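Local coordinates for Adhesin/hemolysin (Burkholderia pseudomallei 1026a, PDB 4G6V), which acts as the toxic tRNA-cleaving component of a contact-dependent growth inhibition system, by which bacteria restrain closely related neighbours, at residues 67-79 and 159-171. Numbering follows the deposited sequence.
Sequences NQSAVTLANKGYD and VIVIDKLGNITII
Leu73 and Ile168 show how a helix lies across a beta hairpin through a few aliphatic branches in contact. The CD2 methyl of Leu73 comes within 3.5 Å of Ile168 CD1, and Leu73 CG packs 4.3 Å from Ile162 CD1, so that the leucine rests over side chains from both strands of the hairpin. Deeper in, Ile162 CD1 also reaches the side chain of Ser69, whose OG is satisfied by a hydrogen bond to Asn103 although this methyl packs against it. Thr72 and Ile162 meet tip to tip, CG2 to CG2 at 4.1 Å: with OG1 beside the backbone N (chi1 -74°) and weakly bonded to Gln68 O, the threonine turns its methyl to the hairpin. Beyond the Schellman motif at Gly77, Tyr78 adds a second enclosed patch, its CE1 4.0 Å from Ile160 CD1. Leu73 O lies in the plane of this ring, at its edge, and accepts from both Lys76 N and Tyr78 N.

Toward solvent the fit is looser. Lys76, bent at chi2 (-73°), slides past Ile168 and lays CE 3.4 Å from Gly166 O in the hairpin turn, while Tyr78 OH lies 3.7 Å from CD1 of the exposed Ile170.

Helix 57-74 carries the probable active-site Glu66 one turn before Ser69, and its 67-74 part runs at 94° to strand 159-162. The same helix rests on strands 79-82, 94-96 and 129-133, while strand 168-171 ends the mixed sheet within this chain.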
loop_
_atom_site.group_PDB
_atom_site.type_symbol
_atom_site.label_atom_id
_atom_site.label_comp_id
_atom_site.label_asym_id
_atom_site.label_seq_id
_atom_site.Cartn_x
_atom_site.Cartn_y
_atom_site.Cartn_z
ATOM N N ASN A 67 -2.244 10.593 9.046
ATOM C CA ASN A 67 -2.805 11.774 9.679
ATOM C C ASN A 67 -1.756 12.873 9.800
ATOM O O ASN A 67 -2.065 14.053 9.634
ATOM C CB ASN A 67 -3.436 11.425 11.028
ATOM C CG ASN A 67 -4.844 10.842 10.875
ATOM O OD1 ASN A 67 -5.452 10.910 9.800
ATOM N ND2 ASN A 67 -5.366 10.273 11.950
ATOM N N GLN A 68 -0.511 12.472 10.040
ATOM C CA GLN A 68 0.579 13.427 10.154
ATOM C C GLN A 68 0.982 14.096 8.838
ATOM O O GLN A 68 1.313 15.280 8.830
ATOM C CB GLN A 68 1.789 12.789 10.813
ATOM C CG GLN A 68 1.572 12.484 12.283
ATOM C CD GLN A 68 2.757 11.765 12.901
ATOM O OE1 GLN A 68 3.378 10.887 12.276
ATOM N NE2 GLN A 68 3.087 12.140 14.128
ATOM N N SER A 69 0.972 13.346 7.735
ATOM C CA SER A 69 1.297 13.926 6.430
ATOM C C SER A 69 0.303 15.002 6.024
ATOM O O SER A 69 0.678 15.987 5.397
ATOM C CB SER A 69 1.378 12.853 5.352
ATOM O OG SER A 69 2.641 12.216 5.394
ATOM N N ALA A 70 -0.960 14.809 6.396
ATOM C CA ALA A 70 -2.014 15.776 6.118
ATOM C C ALA A 70 -1.721 17.112 6.802
ATOM O O ALA A 70 -1.781 18.174 6.181
ATOM C CB ALA A 70 -3.375 15.230 6.558
ATOM N N VAL A 71 -1.404 17.058 8.083
ATOM C CA VAL A 71 -1.161 18.271 8.843
ATOM C C VAL A 71 0.079 18.980 8.314
ATOM O O VAL A 71 0.090 20.204 8.176
ATOM C CB VAL A 71 -1.039 17.950 10.356
ATOM C CG1 VAL A 71 -0.268 19.051 11.139
ATOM C CG2 VAL A 71 -2.420 17.704 10.947
ATOM N N THR A 72 1.110 18.205 7.997
ATOM C CA THR A 72 2.386 18.763 7.562
ATOM C C THR A 72 2.220 19.519 6.262
ATOM O O THR A 72 2.834 20.559 6.070
ATOM C CB THR A 72 3.470 17.667 7.394
ATOM O OG1 THR A 72 3.914 17.223 8.681
ATOM C CG2 THR A 72 4.680 18.183 6.609
ATOM N N LEU A 73 1.393 18.986 5.370
ATOM C CA LEU A 73 1.195 19.595 4.062
ATOM C C LEU A 73 0.293 20.828 4.161
ATOM O O LEU A 73 0.583 21.872 3.566
ATOM C CB LEU A 73 0.657 18.577 3.045
ATOM C CG LEU A 73 1.753 17.580 2.654
ATOM C CD1 LEU A 73 1.311 16.638 1.552
ATOM C CD2 LEU A 73 3.040 18.284 2.261
ATOM N N ALA A 74 -0.783 20.709 4.934
ATOM C CA ALA A 74 -1.686 21.821 5.126
ATOM C C ALA A 74 -0.889 23.019 5.664
ATOM O O ALA A 74 -1.162 24.170 5.313
ATOM C CB ALA A 74 -2.813 21.430 6.055
ATOM N N ASN A 75 0.123 22.746 6.482
ATOM C CA ASN A 75 0.939 23.825 7.045
ATOM C C ASN A 75 2.028 24.295 6.091
ATOM O O ASN A 75 2.791 25.204 6.420
ATOM C CB ASN A 75 1.555 23.439 8.405
ATOM C CG ASN A 75 0.513 23.341 9.520
ATOM O OD1 ASN A 75 -0.539 23.987 9.461
ATOM N ND2 ASN A 75 0.804 22.532 10.545
ATOM N N LYS A 76 2.112 23.666 4.921
ATOM C CA LYS A 76 3.081 24.067 3.905
ATOM C C LYS A 76 2.394 24.791 2.751
ATOM O O LYS A 76 3.051 25.247 1.808
ATOM C CB LYS A 76 3.868 22.866 3.391
ATOM C CG LYS A 76 4.893 22.338 4.382
ATOM C CD LYS A 76 6.086 23.272 4.497
ATOM C CE LYS A 76 7.126 22.709 5.464
ATOM N NZ LYS A 76 8.530 23.089 5.108
ATOM N N GLY A 77 1.070 24.896 2.832
ATOM C CA GLY A 77 0.316 25.661 1.861
ATOM C C GLY A 77 -0.600 24.869 0.949
ATOM O O GLY A 77 -1.236 25.449 0.069
ATOM N N TYR A 78 -0.674 23.553 1.121
ATOM C CA TYR A 78 -1.610 22.774 0.308
ATOM C C TYR A 78 -2.993 22.789 0.926
ATOM O O TYR A 78 -3.150 22.929 2.143
ATOM C CB TYR A 78 -1.144 21.334 0.144
ATOM C CG TYR A 78 0.189 21.213 -0.527
ATOM C CD1 TYR A 78 0.283 20.909 -1.871
ATOM C CD2 TYR A 78 1.362 21.403 0.192
ATOM C CE1 TYR A 78 1.518 20.794 -2.482
ATOM C CE2 TYR A 78 2.598 21.289 -0.408
ATOM C CZ TYR A 78 2.674 20.991 -1.744
ATOM O OH TYR A 78 3.916 20.885 -2.328
ATOM N N ASP A 79 -4.002 22.655 0.083
ATOM C CA ASP A 79 -5.350 22.480 0.584
ATOM C C ASP A 79 -5.588 20.985 0.652
ATOM O O ASP A 79 -5.626 20.306 -0.381
ATOM C CB ASP A 79 -6.353 23.171 -0.334
ATOM C CG ASP A 79 -6.115 24.683 -0.412
ATOM O OD1 ASP A 79 -6.075 25.347 0.658
ATOM O OD2 ASP A 79 -5.944 25.205 -1.535
ATOM N N VAL A 159 4.420 12.800 -7.243
ATOM C CA VAL A 159 4.900 12.280 -5.975
ATOM C C VAL A 159 5.399 13.422 -5.082
ATOM O O VAL A 159 6.236 14.233 -5.499
ATOM C CB VAL A 159 6.003 11.261 -6.184
ATOM C CG1 VAL A 159 6.621 10.884 -4.852
ATOM C CG2 VAL A 159 5.439 10.035 -6.874
ATOM N N ILE A 160 4.859 13.499 -3.870
ATOM C CA ILE A 160 5.345 14.461 -2.880
ATOM C C ILE A 160 6.145 13.775 -1.775
ATOM O O ILE A 160 5.601 12.960 -1.041
ATOM C CB ILE A 160 4.189 15.274 -2.258
ATOM C CG1 ILE A 160 3.486 16.086 -3.351
ATOM C CG2 ILE A 160 4.725 16.188 -1.165
ATOM C CD1 ILE A 160 2.254 16.846 -2.916
ATOM N N VAL A 161 7.433 14.098 -1.671
ATOM C CA VAL A 161 8.267 13.561 -0.593
ATOM C C VAL A 161 8.279 14.469 0.640
ATOM O O VAL A 161 8.451 15.695 0.530
ATOM C CB VAL A 161 9.731 13.328 -1.045
ATOM C CG1 VAL A 161 10.563 12.771 0.106
ATOM C CG2 VAL A 161 9.791 12.393 -2.245
ATOM N N ILE A 162 8.076 13.866 1.813
ATOM C CA ILE A 162 8.284 14.550 3.090
ATOM C C ILE A 162 9.443 13.870 3.795
ATOM O O ILE A 162 9.342 12.706 4.154
ATOM C CB ILE A 162 7.065 14.456 4.010
ATOM C CG1 ILE A 162 5.785 14.897 3.291
ATOM C CG2 ILE A 162 7.290 15.313 5.221
ATOM C CD1 ILE A 162 4.526 14.670 4.127
ATOM N N ASP A 163 10.551 14.569 3.993
ATOM C CA ASP A 163 11.697 13.931 4.629
ATOM C C ASP A 163 11.567 13.962 6.167
ATOM O O ASP A 163 10.554 14.443 6.705
ATOM C CB ASP A 163 13.020 14.540 4.132
ATOM C CG ASP A 163 13.224 15.995 4.583
ATOM O OD1 ASP A 163 12.290 16.595 5.160
ATOM O OD2 ASP A 163 14.333 16.537 4.360
ATOM N N LYS A 164 12.575 13.444 6.869
ATOM C CA LYS A 164 12.517 13.383 8.336
ATOM C C LYS A 164 12.328 14.757 9.001
ATOM O O LYS A 164 11.787 14.841 10.119
ATOM C CB LYS A 164 13.745 12.674 8.924
ATOM C CG LYS A 164 13.805 11.161 8.679
ATOM C CD LYS A 164 15.058 10.572 9.330
ATOM C CE LYS A 164 15.329 9.116 8.920
ATOM N NZ LYS A 164 14.221 8.201 9.295
ATOM N N LEU A 165 12.758 15.825 8.325
ATOM C CA LEU A 165 12.699 17.157 8.933
ATOM C C LEU A 165 11.439 17.935 8.528
ATOM O O LEU A 165 11.264 19.086 8.904
ATOM C CB LEU A 165 13.992 17.955 8.657
ATOM C CG LEU A 165 15.322 17.230 8.975
ATOM C CD1 LEU A 165 16.550 17.798 8.239
ATOM C CD2 LEU A 165 15.593 17.151 10.486
ATOM N N GLY A 166 10.552 17.295 7.777
ATOM C CA GLY A 166 9.361 17.959 7.272
ATOM C C GLY A 166 9.574 18.823 6.026
ATOM O O GLY A 166 8.733 19.664 5.682
ATOM N N ASN A 167 10.702 18.633 5.349
ATOM C CA ASN A 167 10.952 19.308 4.066
ATOM C C ASN A 167 10.264 18.635 2.878
ATOM O O ASN A 167 10.412 17.423 2.658
ATOM C CB ASN A 167 12.451 19.390 3.776
ATOM C CG ASN A 167 13.203 20.137 4.843
ATOM O OD1 ASN A 167 12.771 21.209 5.277
ATOM N ND2 ASN A 167 14.325 19.566 5.297
ATOM N N ILE A 168 9.533 19.428 2.102
ATOM C CA ILE A 168 8.850 18.909 0.926
ATOM C C ILE A 168 9.686 19.038 -0.343
ATOM O O ILE A 168 10.140 20.135 -0.698
ATOM C CB ILE A 168 7.502 19.620 0.674
ATOM C CG1 ILE A 168 6.670 19.696 1.952
ATOM C CG2 ILE A 168 6.740 18.908 -0.417
ATOM C CD1 ILE A 168 6.526 18.369 2.634
ATOM N N THR A 169 9.893 17.909 -1.011
ATOM C CA THR A 169 10.322 17.908 -2.408
ATOM C C THR A 169 9.241 17.306 -3.314
ATOM O O THR A 169 8.438 16.476 -2.880
ATOM C CB THR A 169 11.665 17.148 -2.642
ATOM O OG1 THR A 169 11.520 15.766 -2.293
ATOM C CG2 THR A 169 12.793 17.776 -1.842
ATOM N N ILE A 170 9.244 17.718 -4.579
ATOM C CA ILE A 170 8.279 17.229 -5.550
ATOM C C ILE A 170 8.954 16.428 -6.653
ATOM O O ILE A 170 10.011 16.812 -7.158
ATOM C CB ILE A 170 7.513 18.393 -6.193
ATOM C CG1 ILE A 170 6.750 19.183 -5.134
ATOM C CG2 ILE A 170 6.544 17.879 -7.229
ATOM C CD1 ILE A 170 5.581 18.432 -4.585
ATOM N N ILE A 171 8.342 15.305 -7.009
ATOM C CA ILE A 171 8.727 14.545 -8.190
ATOM C C ILE A 171 7.524 14.492 -9.117
ATOM O O ILE A 171 6.520 13.830 -8.798
ATOM C CB ILE A 171 9.102 13.125 -7.851
ATOM C CG1 ILE A 171 10.184 13.117 -6.771
ATOM C CG2 ILE A 171 9.583 12.435 -9.086
ATOM C CD1 ILE A 171 10.515 11.729 -6.176
#